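PDB 2WNR: exosome complex component Rrp42 from Methanothermobacter thermautotrophicus, which probably serves as a non-catalytic subunit of the exosome, an RNA-degrading complex, and contributes to structuring the Rrp41 active site. Local coordinates for residues E70-I81 with L123-V134; I216-G224 with M234-L242. All blocks are in the same frame, centred on the assembly; numbering follows the deposited sequence.

Interaction 1: E70-I81 with L123-V134; sequences EPFPDTPEMGVI and LEKLCIIEGSKV
In the first RNase PH domain, the loop 70-79 leading into strand 80-87 of the mixed sheet packs against 123-134, bonding its helical turn at Leu123 and its tight loop at Gly131. Gly131 N donates to Pro76 O (2.6 Å), arriving 26° out of the carbonyl plane, while Gly79 N gives its hydrogen to Leu123 O at 2.8 Å. That second carbonyl is gripped twice: Gly79 N comes from above its plane and Leu126 N of its own turn from the opposite face. Thr75-Met78 forms a type I beta turn, so Pro76 and Glu77 lie at its corners. Strands 80-87 and 133-145 pair in parallel, and 127-129 folds back on 133-145 through two classic bulges, Ile128 and Ile129 facing Lys133, and Ser132 and Lys133 facing Ile129.

Val134 fills the middle of the contact. With CG1 anti to the carbonyl carbon (chi1 -56°), both methyls lie against Pro71 CB and Met78 O, CG1 4.0 Å from Pro71 CB, and CG2 also rests on Gly79 CA at 3.6 Å. The Pro71 ring also sets CG over the backbone at Ser132 N, 3.4 Å away. A glycine in place of Pro71 would probably open a gap beside the Val134 methyls and leave the Gly131-Ser132 backbone without its cover. Deeper in, Leu123 CD2 meets Ile81 CD1 at 3.8 Å, the two side chains crossing at about a right angle. Toward the surface, Met78 bends at chi2 to lay SD against Glu124 CG, and the carboxylates of Glu77 and Glu124 stand nearly perpendicular, OE1 of the former 4.8 Å from OE2 of the latter.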
ATOM      1  N   GLU A  70      19.339  13.157   5.076  1.00 27.74           N
ATOM      2  CA  GLU A  70      20.394  12.144   5.217  1.00 28.25           C
ATOM      3  C   GLU A  70      20.888  11.626   3.862  1.00 29.02           C
ATOM      4  O   GLU A  70      20.071  11.300   2.988  1.00 25.93           O
ATOM      5  CB  GLU A  70      19.894  10.947   6.042  1.00 28.88           C
ATOM      6  CG  GLU A  70      19.826  11.152   7.556  1.00 30.20           C
ATOM      7  CD  GLU A  70      19.091  10.015   8.275  1.00 33.00           C
ATOM      8  OE1 GLU A  70      18.040   9.540   7.766  1.00 29.17           O
ATOM      9  OE2 GLU A  70      19.556   9.611   9.365  1.00 27.37           O
ATOM     10  N   PRO A  71      22.225  11.577   3.678  1.00 29.08           N
ATOM     11  CA  PRO A  71      22.856  10.828   2.593  1.00 30.81           C
ATOM     12  C   PRO A  71      22.834   9.324   2.869  1.00 31.83           C
ATOM     13  O   PRO A  71      22.633   8.911   4.019  1.00 30.96           O
ATOM     14  CB  PRO A  71      24.302  11.336   2.617  1.00 30.80           C
ATOM     15  CG  PRO A  71      24.516  11.800   4.024  1.00 31.14           C
ATOM     16  CD  PRO A  71      23.201  12.430   4.377  1.00 30.67           C
ATOM     17  N   PHE A  72      23.050   8.522   1.826  1.00 33.17           N
ATOM     18  CA  PHE A  72      23.106   7.068   1.966  1.00 35.70           C
ATOM     19  C   PHE A  72      24.271   6.633   2.872  1.00 37.13           C
ATOM     20  O   PHE A  72      25.339   7.255   2.849  1.00 38.46           O
ATOM     21  CB  PHE A  72      23.183   6.389   0.595  1.00 36.28           C
ATOM     22  CG  PHE A  72      21.951   6.579  -0.250  1.00 36.40           C
ATOM     23  CD1 PHE A  72      20.707   6.093   0.173  1.00 42.13           C
ATOM     24  CD2 PHE A  72      22.029   7.228  -1.478  1.00 39.25           C
ATOM     25  CE1 PHE A  72      19.552   6.264  -0.612  1.00 42.06           C
ATOM     26  CE2 PHE A  72      20.874   7.403  -2.280  1.00 44.00           C
ATOM     27  CZ  PHE A  72      19.635   6.917  -1.843  1.00 40.23           C
ATOM     28  N   PRO A  73      24.062   5.574   3.683  1.00 37.60           N
ATOM     29  CA  PRO A  73      25.029   5.184   4.716  1.00 38.07           C
ATOM     30  C   PRO A  73      26.442   4.924   4.190  1.00 37.54           C
ATOM     31  O   PRO A  73      27.408   5.068   4.938  1.00 36.12           O
ATOM     32  CB  PRO A  73      24.431   3.888   5.279  1.00 39.30           C
ATOM     33  CG  PRO A  73      22.972   4.007   5.014  1.00 37.35           C
ATOM     34  CD  PRO A  73      22.887   4.683   3.682  1.00 38.00           C
ATOM     35  N   ASP A  74      26.551   4.548   2.916  1.00 36.16           N
ATOM     36  CA  ASP A  74      27.850   4.241   2.310  1.00 34.78           C
ATOM     37  C   ASP A  74      28.304   5.241   1.231  1.00 31.49           C
ATOM     38  O   ASP A  74      29.270   4.983   0.504  1.00 30.45           O
ATOM     39  CB  ASP A  74      27.904   2.784   1.805  1.00 36.04           C
ATOM     40  CG  ASP A  74      26.720   2.413   0.908  1.00 42.54           C
ATOM     41  OD1 ASP A  74      25.703   3.155   0.875  1.00 50.84           O
ATOM     42  OD2 ASP A  74      26.811   1.355   0.239  1.00 43.50           O
ATOM     43  N   THR A  75      27.604   6.374   1.141  1.00 28.92           N
ATOM     44  CA  THR A  75      28.045   7.524   0.338  1.00 26.85           C
ATOM     45  C   THR A  75      27.859   8.837   1.118  1.00 25.85           C
ATOM     46  O   THR A  75      27.175   9.754   0.654  1.00 25.78           O
ATOM     47  CB  THR A  75      27.343   7.611  -1.055  1.00 27.62           C
ATOM     48  OG1 THR A  75      25.921   7.471  -0.907  1.00 28.94           O
ATOM     49  CG2 THR A  75      27.874   6.551  -2.018  1.00 23.60           C
ATOM     50  N   PRO A  76      28.508   8.949   2.290  1.00 25.04           N
ATOM     51  CA  PRO A  76      28.231  10.054   3.208  1.00 24.43           C
ATOM     52  C   PRO A  76      28.621  11.431   2.658  1.00 23.54           C
ATOM     53  O   PRO A  76      28.243  12.456   3.236  1.00 22.28           O
ATOM     54  CB  PRO A  76      29.095   9.712   4.419  1.00 24.95           C
ATOM     55  CG  PRO A  76      30.267   8.989   3.839  1.00 27.21           C
ATOM     56  CD  PRO A  76      29.714   8.193   2.688  1.00 24.47           C
ATOM     57  N   GLU A  77      29.369  11.443   1.555  1.00 23.31           N
ATOM     58  CA  GLU A  77      29.903  12.673   0.962  1.00 22.34           C
ATOM     59  C   GLU A  77      29.153  13.086  -0.316  1.00 22.65           C
ATOM     60  O   GLU A  77      29.493  14.100  -0.940  1.00 23.54           O
ATOM     61  CB  GLU A  77      31.410  12.518   0.687  1.00 21.65           C
ATOM     62  CG  GLU A  77      31.782  11.954  -0.702  1.00 18.38           C
ATOM     63  CD  GLU A  77      31.588  10.443  -0.862  1.00 16.37           C
ATOM     64  OE1 GLU A  77      32.201   9.880  -1.797  1.00 14.77           O
ATOM     65  OE2 GLU A  77      30.837   9.811  -0.082  1.00 14.16           O
ATOM     66  N   MET A  78      28.140  12.307  -0.693  1.00 20.41           N
ATOM     67  CA  MET A  78      27.401  12.563  -1.924  1.00 20.51           C
ATOM     68  C   MET A  78      25.994  13.108  -1.676  1.00 19.38           C
ATOM     69  O   MET A  78      25.319  12.714  -0.721  1.00 19.36           O
ATOM     70  CB  MET A  78      27.339  11.304  -2.798  1.00 20.83           C
ATOM     71  CG  MET A  78      28.697  10.690  -3.144  1.00 18.99           C
ATOM     72  SD  MET A  78      29.778  11.853  -4.000  1.00 25.97           S
ATOM     73  CE  MET A  78      30.953  10.744  -4.806  1.00 13.97           C
ATOM     74  N   GLY A  79      25.574  14.030  -2.538  1.00 17.94           N
ATOM     75  CA  GLY A  79      24.203  14.526  -2.544  1.00 17.21           C
ATOM     76  C   GLY A  79      23.347  13.505  -3.274  1.00 18.28           C
ATOM     77  O   GLY A  79      23.868  12.611  -3.940  1.00 16.87           O
ATOM     78  N   VAL A  80      22.034  13.630  -3.151  1.00 20.63           N
ATOM     79  CA  VAL A  80      21.131  12.623  -3.683  1.00 22.72           C
ATOM     80  C   VAL A  80      20.343  13.129  -4.892  1.00 22.94           C
ATOM     81  O   VAL A  80      19.914  14.285  -4.928  1.00 23.54           O
ATOM     82  CB  VAL A  80      20.180  12.134  -2.580  1.00 22.96           C
ATOM     83  CG1 VAL A  80      19.192  11.102  -3.125  1.00 23.95           C
ATOM     84  CG2 VAL A  80      20.973  11.574  -1.400  1.00 22.43           C
ATOM     85  N   ILE A  81      20.171  12.259  -5.882  1.00 22.92           N
ATOM     86  CA  ILE A  81      19.210  12.487  -6.973  1.00 21.84           C
ATOM     87  C   ILE A  81      18.115  11.430  -6.896  1.00 22.60           C
ATOM     88  O   ILE A  81      18.406  10.247  -6.757  1.00 23.47           O
ATOM     89  CB  ILE A  81      19.884  12.434  -8.361  1.00 21.09           C
ATOM     90  CG1 ILE A  81      20.759  13.667  -8.576  1.00 21.77           C
ATOM     91  CG2 ILE A  81      18.844  12.361  -9.479  1.00 24.15           C
ATOM     92  CD1 ILE A  81      21.501  13.683  -9.903  1.00 23.64           C
ATOM     93  N   LEU A 123      27.600  15.533  -7.344  1.00 23.02           N
ATOM     94  CA  LEU A 123      26.957  15.232  -6.059  1.00 22.68           C
ATOM     95  C   LEU A 123      27.836  15.575  -4.835  1.00 22.63           C
ATOM     96  O   LEU A 123      27.319  15.889  -3.765  1.00 21.80           O
ATOM     97  CB  LEU A 123      26.511  13.763  -5.997  1.00 22.35           C
ATOM     98  CG  LEU A 123      25.703  13.139  -7.148  1.00 24.66           C
ATOM     99  CD1 LEU A 123      25.408  11.647  -6.929  1.00 21.55           C
ATOM    100  CD2 LEU A 123      24.434  13.914  -7.542  1.00 25.10           C
ATOM    101  N   GLU A 124      29.155  15.526  -5.003  1.00 22.74           N
ATOM    102  CA  GLU A 124      30.087  15.904  -3.938  1.00 23.49           C
ATOM    103  C   GLU A 124      29.895  17.342  -3.475  1.00 22.90           C
ATOM    104  O   GLU A 124      30.096  17.649  -2.300  1.00 23.02           O
ATOM    105  CB  GLU A 124      31.535  15.712  -4.385  1.00 24.10           C
ATOM    106  CG  GLU A 124      32.113  14.346  -4.071  1.00 26.04           C
ATOM    107  CD  GLU A 124      33.628  14.339  -4.128  1.00 29.60           C
ATOM    108  OE1 GLU A 124      34.176  14.664  -5.206  1.00 30.78           O
ATOM    109  OE2 GLU A 124      34.274  14.015  -3.098  1.00 29.27           O
ATOM    110  N   LYS A 125      29.513  18.215  -4.406  1.00 22.35           N
ATOM    111  CA  LYS A 125      29.319  19.634  -4.114  1.00 22.12           C
ATOM    112  C   LYS A 125      27.938  19.908  -3.523  1.00 21.16           C
ATOM    113  O   LYS A 125      27.653  21.030  -3.095  1.00 22.29           O
ATOM    114  CB  LYS A 125      29.545  20.485  -5.368  1.00 22.89           C
ATOM    115  CG  LYS A 125      30.925  20.326  -5.976  1.00 23.66           C
ATOM    116  CD  LYS A 125      31.317  21.529  -6.816  1.00 24.16           C
ATOM    117  CE  LYS A 125      32.617  21.256  -7.564  1.00 25.87           C
ATOM    118  NZ  LYS A 125      33.585  22.385  -7.441  1.00 24.73           N
ATOM    119  N   LEU A 126      27.091  18.879  -3.503  1.00 16.72           N
ATOM    120  CA  LEU A 126      25.769  18.971  -2.895  1.00 12.79           C
ATOM    121  C   LEU A 126      25.800  18.538  -1.429  1.00 10.83           C
ATOM    122  O   LEU A 126      24.815  18.709  -0.693  1.00  9.58           O
ATOM    123  CB  LEU A 126      24.755  18.148  -3.686  1.00 11.78           C
ATOM    124  CG  LEU A 126      24.542  18.603  -5.134  1.00 13.94           C
ATOM    125  CD1 LEU A 126      23.394  17.824  -5.767  1.00 19.60           C
ATOM    126  CD2 LEU A 126      24.272  20.101  -5.214  1.00 16.79           C
ATOM    127  N   CYS A 127      26.933  17.976  -1.014  1.00  6.29           N
ATOM    128  CA  CYS A 127      27.187  17.704   0.390  1.00  5.79           C
ATOM    129  C   CYS A 127      26.976  18.975   1.215  1.00  4.46           C
ATOM    130  O   CYS A 127      27.247  20.075   0.732  1.00  4.57           O
ATOM    131  CB  CYS A 127      28.632  17.227   0.578  1.00  6.52           C
ATOM    132  SG  CYS A 127      28.861  16.129   1.985  1.00  2.00           S
ATOM    133  N   ILE A 128      26.461  18.827   2.434  1.00  2.68           N
ATOM    134  CA  ILE A 128      26.513  19.920   3.410  1.00  5.83           C
ATOM    135  C   ILE A 128      27.367  19.484   4.605  1.00  6.33           C
ATOM    136  O   ILE A 128      28.455  20.005   4.792  1.00  3.43           O
ATOM    137  CB  ILE A 128      25.117  20.444   3.840  1.00  6.36           C
ATOM    138  CG1 ILE A 128      24.498  21.295   2.729  1.00  7.07           C
ATOM    139  CG2 ILE A 128      25.213  21.277   5.114  1.00  4.28           C
ATOM    140  CD1 ILE A 128      23.341  20.636   2.029  1.00  2.00           C
ATOM    141  N   ILE A 129      26.871  18.527   5.390  1.00  8.16           N
ATOM    142  CA  ILE A 129      27.694  17.831   6.374  1.00 10.54           C
ATOM    143  C   ILE A 129      27.795  16.347   6.028  1.00 11.87           C
ATOM    144  O   ILE A 129      26.801  15.614   6.087  1.00 11.07           O
ATOM    145  CB  ILE A 129      27.174  18.000   7.813  1.00 11.10           C
ATOM    146  CG1 ILE A 129      27.149  19.485   8.199  1.00 13.52           C
ATOM    147  CG2 ILE A 129      28.050  17.191   8.781  1.00  9.82           C
ATOM    148  CD1 ILE A 129      26.378  19.809   9.478  1.00 14.14           C
ATOM    149  N   GLU A 130      29.008  15.929   5.664  1.00 13.25           N
ATOM    150  CA  GLU A 130      29.341  14.537   5.355  1.00 15.14           C
ATOM    151  C   GLU A 130      28.704  13.553   6.350  1.00 17.60           C
ATOM    152  O   GLU A 130      28.946  13.630   7.566  1.00 19.30           O
ATOM    153  CB  GLU A 130      30.862  14.378   5.361  1.00 14.56           C
ATOM    154  CG  GLU A 130      31.465  13.268   4.494  1.00 10.65           C
ATOM    155  CD  GLU A 130      33.014  13.270   4.572  1.00 14.33           C
ATOM    156  OE1 GLU A 130      33.654  12.307   4.083  1.00 11.92           O
ATOM    157  OE2 GLU A 130      33.593  14.238   5.125  1.00  2.00           O
ATOM    158  N   GLY A 131      27.876  12.652   5.823  1.00 17.49           N
ATOM    159  CA  GLY A 131      27.257  11.589   6.614  1.00 19.61           C
ATOM    160  C   GLY A 131      26.079  11.995   7.483  1.00 21.79           C
ATOM    161  O   GLY A 131      25.824  11.356   8.514  1.00 20.08           O
ATOM    162  N   SER A 132      25.348  13.033   7.055  1.00 24.04           N
ATOM    163  CA  SER A 132      24.267  13.624   7.853  1.00 24.21           C
ATOM    164  C   SER A 132      23.318  14.525   7.051  1.00 24.34           C
ATOM    165  O   SER A 132      22.117  14.257   7.003  1.00 23.82           O
ATOM    166  CB  SER A 132      24.841  14.399   9.048  1.00 24.22           C
ATOM    167  OG  SER A 132      23.816  14.791   9.943  1.00 24.74           O
ATOM    168  N   LYS A 133      23.849  15.598   6.452  1.00 24.57           N
ATOM    169  CA  LYS A 133      23.028  16.576   5.717  1.00 24.16           C
ATOM    170  C   LYS A 133      23.557  16.832   4.309  1.00 23.64           C
ATOM    171  O   LYS A 133      24.706  17.236   4.135  1.00 24.00           O
ATOM    172  CB  LYS A 133      22.933  17.903   6.479  1.00 24.02           C
ATOM    173  CG  LYS A 133      22.247  17.824   7.839  1.00 23.69           C
ATOM    174  CD  LYS A 133      20.768  18.110   7.734  1.00 24.93           C
ATOM    175  CE  LYS A 133      20.124  18.298   9.090  1.00 24.53           C
ATOM    176  NZ  LYS A 133      19.955  17.001   9.795  1.00 23.51           N
ATOM    177  N   VAL A 134      22.720  16.575   3.310  1.00 22.16           N
ATOM    178  CA  VAL A 134      23.050  16.892   1.920  1.00 21.54           C
ATOM    179  C   VAL A 134      21.816  17.356   1.141  1.00 21.52           C
ATOM    180  O   VAL A 134      20.686  17.177   1.587  1.00 21.68           O
ATOM    181  CB  VAL A 134      23.719  15.705   1.138  1.00 22.86           C
ATOM    182  CG1 VAL A 134      24.982  15.179   1.823  1.00 23.54           C
ATOM    183  CG2 VAL A 134      22.724  14.605   0.746  1.00 20.21           C
TER

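Interaction 2: I216-G224 with M234-L242; sequences ILTARISIG and MQKGGEGPL
Arg220 and Gly237 exchange a pair of backbone hydrogen bonds: Gly237 N to Arg220 O at 2.8 Å, almost straight at 173°, and Arg220 N to Gly237 O at 3.0 Å. Ser222 and Gln235 form the next hydrogen-bonded pair of this antiparallel beta hairpin, whose strands 219-226 and 231-237 belong to the four-stranded sheet of the second RNase PH domain. Further along the chain, Gly240 N donates to Thr218 O (2.8 Å), beyond the regular pairs. Lys236 ties this turn to its own strand: NZ bonds Gly240 O at 2.7 Å and Gly238 O only weakly, and it also reaches the backbone of another protein chain. That chain adds a strand alongside Met234 and Gln235, continuing the sheet across the interface.

On the face bearing Arg220, Ser222 and Gln235, the guanidinium is laid flat over the backbone, with Gly237 CA 3.7 Å above its plane and over its centre. The far end of Arg220 is held by a salt bridge to Glu106 of helix 102-117. Gln235 NE2 also bonds Glu106, and its OE1 accepts from Arg113 of the same helix, while Ser222 OG pairs with Thr197 on strand 193-201.

On the other face, the apolar side chains of Ile221, Ile223 and Met234 lie under helix 244-268. Leu242 joins them, its CD2 coming within 3.9 Å of Ile221 CB. Met234 starts with CG anti to the backbone N (chi1 -168°), lying obliquely across Ile221, then bends at chi3; this carries CE alongside Ile223, 4.0 Å from its CG1.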
ATOM      1  N   ILE A 216       3.891  -0.413 -33.834  1.00 25.06           N
ATOM      2  CA  ILE A 216       4.196  -1.494 -34.769  1.00 23.68           C
ATOM      3  C   ILE A 216       5.661  -1.916 -34.816  1.00 24.01           C
ATOM      4  O   ILE A 216       6.001  -2.883 -35.520  1.00 24.85           O
ATOM      5  CB  ILE A 216       3.758  -1.136 -36.201  1.00 23.09           C
ATOM      6  CG1 ILE A 216       4.595   0.028 -36.733  1.00 21.78           C
ATOM      7  CG2 ILE A 216       2.255  -0.855 -36.244  1.00 22.21           C
ATOM      8  CD1 ILE A 216       5.036  -0.162 -38.142  1.00 26.56           C
ATOM      9  N   LEU A 217       6.524  -1.198 -34.090  1.00 23.04           N
ATOM     10  CA  LEU A 217       7.952  -1.483 -34.085  1.00 21.05           C
ATOM     11  C   LEU A 217       8.213  -2.916 -33.642  1.00 20.90           C
ATOM     12  O   LEU A 217       7.403  -3.503 -32.928  1.00 19.31           O
ATOM     13  CB  LEU A 217       8.710  -0.490 -33.193  1.00 22.54           C
ATOM     14  CG  LEU A 217       8.365  -0.305 -31.702  1.00 22.46           C
ATOM     15  CD1 LEU A 217       8.723  -1.518 -30.862  1.00 18.58           C
ATOM     16  CD2 LEU A 217       9.066   0.921 -31.157  1.00 22.40           C
ATOM     17  N   THR A 218       9.327  -3.482 -34.102  1.00 21.35           N
ATOM     18  CA  THR A 218       9.790  -4.787 -33.656  1.00 21.28           C
ATOM     19  C   THR A 218      10.479  -4.619 -32.289  1.00 21.96           C
ATOM     20  O   THR A 218      10.224  -5.372 -31.338  1.00 21.95           O
ATOM     21  CB  THR A 218      10.760  -5.394 -34.694  1.00 21.24           C
ATOM     22  OG1 THR A 218      10.044  -5.690 -35.896  1.00 19.95           O
ATOM     23  CG2 THR A 218      11.435  -6.674 -34.172  1.00 21.18           C
ATOM     24  N   ALA A 219      11.341  -3.609 -32.211  1.00 20.84           N
ATOM     25  CA  ALA A 219      12.094  -3.301 -31.020  1.00 20.44           C
ATOM     26  C   ALA A 219      12.543  -1.854 -31.091  1.00 21.44           C
ATOM     27  O   ALA A 219      12.418  -1.197 -32.138  1.00 22.80           O
ATOM     28  CB  ALA A 219      13.270  -4.201 -30.921  1.00 20.10           C
ATOM     29  N   ARG A 220      13.066  -1.357 -29.979  1.00 21.19           N
ATOM     30  CA  ARG A 220      13.557   0.012 -29.900  1.00 22.28           C
ATOM     31  C   ARG A 220      14.871   0.012 -29.156  1.00 22.18           C
ATOM     32  O   ARG A 220      15.145  -0.909 -28.395  1.00 22.63           O
ATOM     33  CB  ARG A 220      12.558   0.894 -29.149  1.00 23.49           C
ATOM     34  CG  ARG A 220      12.337   0.449 -27.697  1.00 23.87           C
ATOM     35  CD  ARG A 220      11.774   1.531 -26.819  1.00 24.74           C
ATOM     36  NE  ARG A 220      10.853   0.923 -25.913  1.00 22.54           N
ATOM     37  CZ  ARG A 220      10.932   0.620 -24.620  1.00 26.59           C
ATOM     38  NH1 ARG A 220       9.868   0.004 -24.157  1.00 31.62           N
ATOM     39  NH2 ARG A 220      11.942   0.888 -23.792  1.00 26.73           N
ATOM     40  N   ILE A 221      15.675   1.047 -29.361  1.00 22.36           N
ATOM     41  CA  ILE A 221      16.908   1.228 -28.584  1.00 22.07           C
ATOM     42  C   ILE A 221      17.161   2.710 -28.264  1.00 21.94           C
ATOM     43  O   ILE A 221      17.129   3.563 -29.144  1.00 21.34           O
ATOM     44  CB  ILE A 221      18.145   0.552 -29.258  1.00 22.09           C
ATOM     45  CG1 ILE A 221      19.402   0.757 -28.407  1.00 24.44           C
ATOM     46  CG2 ILE A 221      18.338   1.052 -30.687  1.00 20.79           C
ATOM     47  CD1 ILE A 221      20.538  -0.189 -28.719  1.00 22.49           C
ATOM     48  N   SER A 222      17.371   3.003 -26.987  1.00 22.83           N
ATOM     49  CA  SER A 222      17.668   4.355 -26.546  1.00 23.05           C
ATOM     50  C   SER A 222      19.134   4.449 -26.190  1.00 23.43           C
ATOM     51  O   SER A 222      19.652   3.595 -25.457  1.00 24.45           O
ATOM     52  CB  SER A 222      16.825   4.722 -25.328  1.00 21.84           C
ATOM     53  OG  SER A 222      15.450   4.588 -25.622  1.00 23.93           O
ATOM     54  N   ILE A 223      19.796   5.484 -26.703  1.00 22.39           N
ATOM     55  CA  ILE A 223      21.205   5.693 -26.421  1.00 22.32           C
ATOM     56  C   ILE A 223      21.476   7.081 -25.843  1.00 22.49           C
ATOM     57  O   ILE A 223      21.131   8.095 -26.444  1.00 22.22           O
ATOM     58  CB  ILE A 223      22.073   5.420 -27.667  1.00 22.59           C
ATOM     59  CG1 ILE A 223      21.814   4.001 -28.181  1.00 23.00           C
ATOM     60  CG2 ILE A 223      23.560   5.599 -27.344  1.00 22.95           C
ATOM     61  CD1 ILE A 223      22.289   3.770 -29.579  1.00 24.97           C
ATOM     62  N   GLY A 224      22.077   7.109 -24.656  1.00 22.15           N
ATOM     63  CA  GLY A 224      22.502   8.357 -24.039  1.00 22.66           C
ATOM     64  C   GLY A 224      23.972   8.616 -24.324  1.00 22.77           C
ATOM     65  O   GLY A 224      24.837   7.814 -23.945  1.00 22.73           O
ATOM     66  N   MET A 234      22.222   2.978 -22.215  1.00 22.00           N
ATOM     67  CA  MET A 234      21.617   2.263 -23.327  1.00 22.38           C
ATOM     68  C   MET A 234      20.471   1.383 -22.840  1.00 23.43           C
ATOM     69  O   MET A 234      20.540   0.803 -21.749  1.00 23.84           O
ATOM     70  CB  MET A 234      22.655   1.423 -24.051  1.00 21.88           C
ATOM     71  CG  MET A 234      22.193   0.876 -25.382  1.00 23.08           C
ATOM     72  SD  MET A 234      23.520   0.001 -26.233  1.00 23.87           S
ATOM     73  CE  MET A 234      24.531   1.379 -26.762  1.00 21.88           C
ATOM     74  N   GLN A 235      19.418   1.287 -23.652  1.00 22.77           N
ATOM     75  CA  GLN A 235      18.259   0.490 -23.285  1.00 22.70           C
ATOM     76  C   GLN A 235      17.518  -0.067 -24.495  1.00 23.14           C
ATOM     77  O   GLN A 235      16.783   0.650 -25.185  1.00 25.70           O
ATOM     78  CB  GLN A 235      17.296   1.321 -22.410  1.00 22.43           C
ATOM     79  CG  GLN A 235      16.085   0.566 -21.892  1.00 21.59           C
ATOM     80  CD  GLN A 235      16.369  -0.207 -20.605  1.00 23.51           C
ATOM     81  OE1 GLN A 235      17.510  -0.297 -20.144  1.00 25.39           O
ATOM     82  NE2 GLN A 235      15.316  -0.769 -20.018  1.00 24.38           N
ATOM     83  N   LYS A 236      17.693  -1.357 -24.732  1.00 22.52           N
ATOM     84  CA  LYS A 236      16.898  -2.065 -25.728  1.00 22.09           C
ATOM     85  C   LYS A 236      15.505  -2.289 -25.156  1.00 22.67           C
ATOM     86  O   LYS A 236      15.358  -2.673 -23.996  1.00 25.24           O
ATOM     87  CB  LYS A 236      17.556  -3.400 -26.077  1.00 20.34           C
ATOM     88  CG  LYS A 236      16.905  -4.155 -27.228  1.00 20.32           C
ATOM     89  CD  LYS A 236      15.989  -5.261 -26.749  1.00 19.34           C
ATOM     90  CE  LYS A 236      15.233  -5.873 -27.902  1.00 17.30           C
ATOM     91  NZ  LYS A 236      14.287  -6.938 -27.431  1.00 20.60           N
ATOM     92  N   GLY A 237      14.485  -2.032 -25.963  1.00 22.84           N
ATOM     93  CA  GLY A 237      13.103  -2.282 -25.555  1.00 23.15           C
ATOM     94  C   GLY A 237      12.369  -3.066 -26.614  1.00 23.47           C
ATOM     95  O   GLY A 237      12.905  -3.276 -27.707  1.00 23.79           O
ATOM     96  N   GLY A 238      11.154  -3.507 -26.298  1.00 23.31           N
ATOM     97  CA  GLY A 238      10.291  -4.162 -27.289  1.00 22.67           C
ATOM     98  C   GLY A 238      10.353  -5.667 -27.178  1.00 23.38           C
ATOM     99  O   GLY A 238      11.192  -6.204 -26.468  1.00 24.04           O
ATOM    100  N   GLU A 239       9.463  -6.344 -27.893  1.00 23.18           N
ATOM    101  CA  GLU A 239       9.340  -7.790 -27.805  1.00 22.38           C
ATOM    102  C   GLU A 239      10.134  -8.520 -28.877  1.00 22.64           C
ATOM    103  O   GLU A 239      10.325  -9.733 -28.783  1.00 24.05           O
ATOM    104  CB  GLU A 239       7.873  -8.204 -27.869  1.00 22.48           C
ATOM    105  CG  GLU A 239       7.100  -8.010 -26.564  1.00 24.25           C
ATOM    106  CD  GLU A 239       5.691  -8.612 -26.604  1.00 32.19           C
ATOM    107  OE1 GLU A 239       4.843  -8.159 -25.800  1.00 33.63           O
ATOM    108  OE2 GLU A 239       5.422  -9.525 -27.435  1.00 31.07           O
ATOM    109  N   GLY A 240      10.587  -7.793 -29.897  1.00 22.47           N
ATOM    110  CA  GLY A 240      11.410  -8.385 -30.960  1.00 21.13           C
ATOM    111  C   GLY A 240      12.906  -8.162 -30.777  1.00 20.31           C
ATOM    112  O   GLY A 240      13.320  -7.426 -29.892  1.00 21.14           O
ATOM    113  N   PRO A 241      13.729  -8.794 -31.622  1.00 19.76           N
ATOM    114  CA  PRO A 241      15.171  -8.668 -31.510  1.00 20.45           C
ATOM    115  C   PRO A 241      15.796  -7.515 -32.299  1.00 21.58           C
ATOM    116  O   PRO A 241      15.162  -6.938 -33.179  1.00 22.19           O
ATOM    117  CB  PRO A 241      15.683  -9.997 -32.070  1.00 20.15           C
ATOM    118  CG  PRO A 241      14.536 -10.631 -32.772  1.00 19.61           C
ATOM    119  CD  PRO A 241      13.355  -9.732 -32.690  1.00 21.10           C
ATOM    120  N   LEU A 242      17.040  -7.192 -31.954  1.00 22.40           N
ATOM    121  CA  LEU A 242      17.899  -6.322 -32.746  1.00 21.72           C
ATOM    122  C   LEU A 242      19.081  -7.150 -33.259  1.00 22.43           C
ATOM    123  O   LEU A 242      19.460  -8.161 -32.646  1.00 21.75           O
ATOM    124  CB  LEU A 242      18.422  -5.191 -31.869  1.00 21.43           C
ATOM    125  CG  LEU A 242      17.773  -3.803 -31.834  1.00 22.50           C
ATOM    126  CD1 LEU A 242      16.260  -3.811 -32.037  1.00 24.08           C
ATOM    127  CD2 LEU A 242      18.122  -3.088 -30.539  1.00 20.86           C
TER

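Along the chain the two contacts follow one another, 70-134 first and 216-242 second, and they fall in different halves of the RNase PH architecture: 70-81 with 123-134 in the mixed sheet of the first domain, 216-224 with 234-242 in the four-stranded sheet of the second. Their centres are 35 Å apart and their nearest atoms about 15 Å, so they do not touch. Helix 102-117 reaches both: Arg116 bonds the carbonyl of Ile81, whereas Glu106 and Arg113 meet Arg220 and Gln235. Their surroundings differ too. No other protein chain of the assembly touches interaction 1, whereas interaction 2 lies at a subunit interface, where a foreign strand extends its sheet.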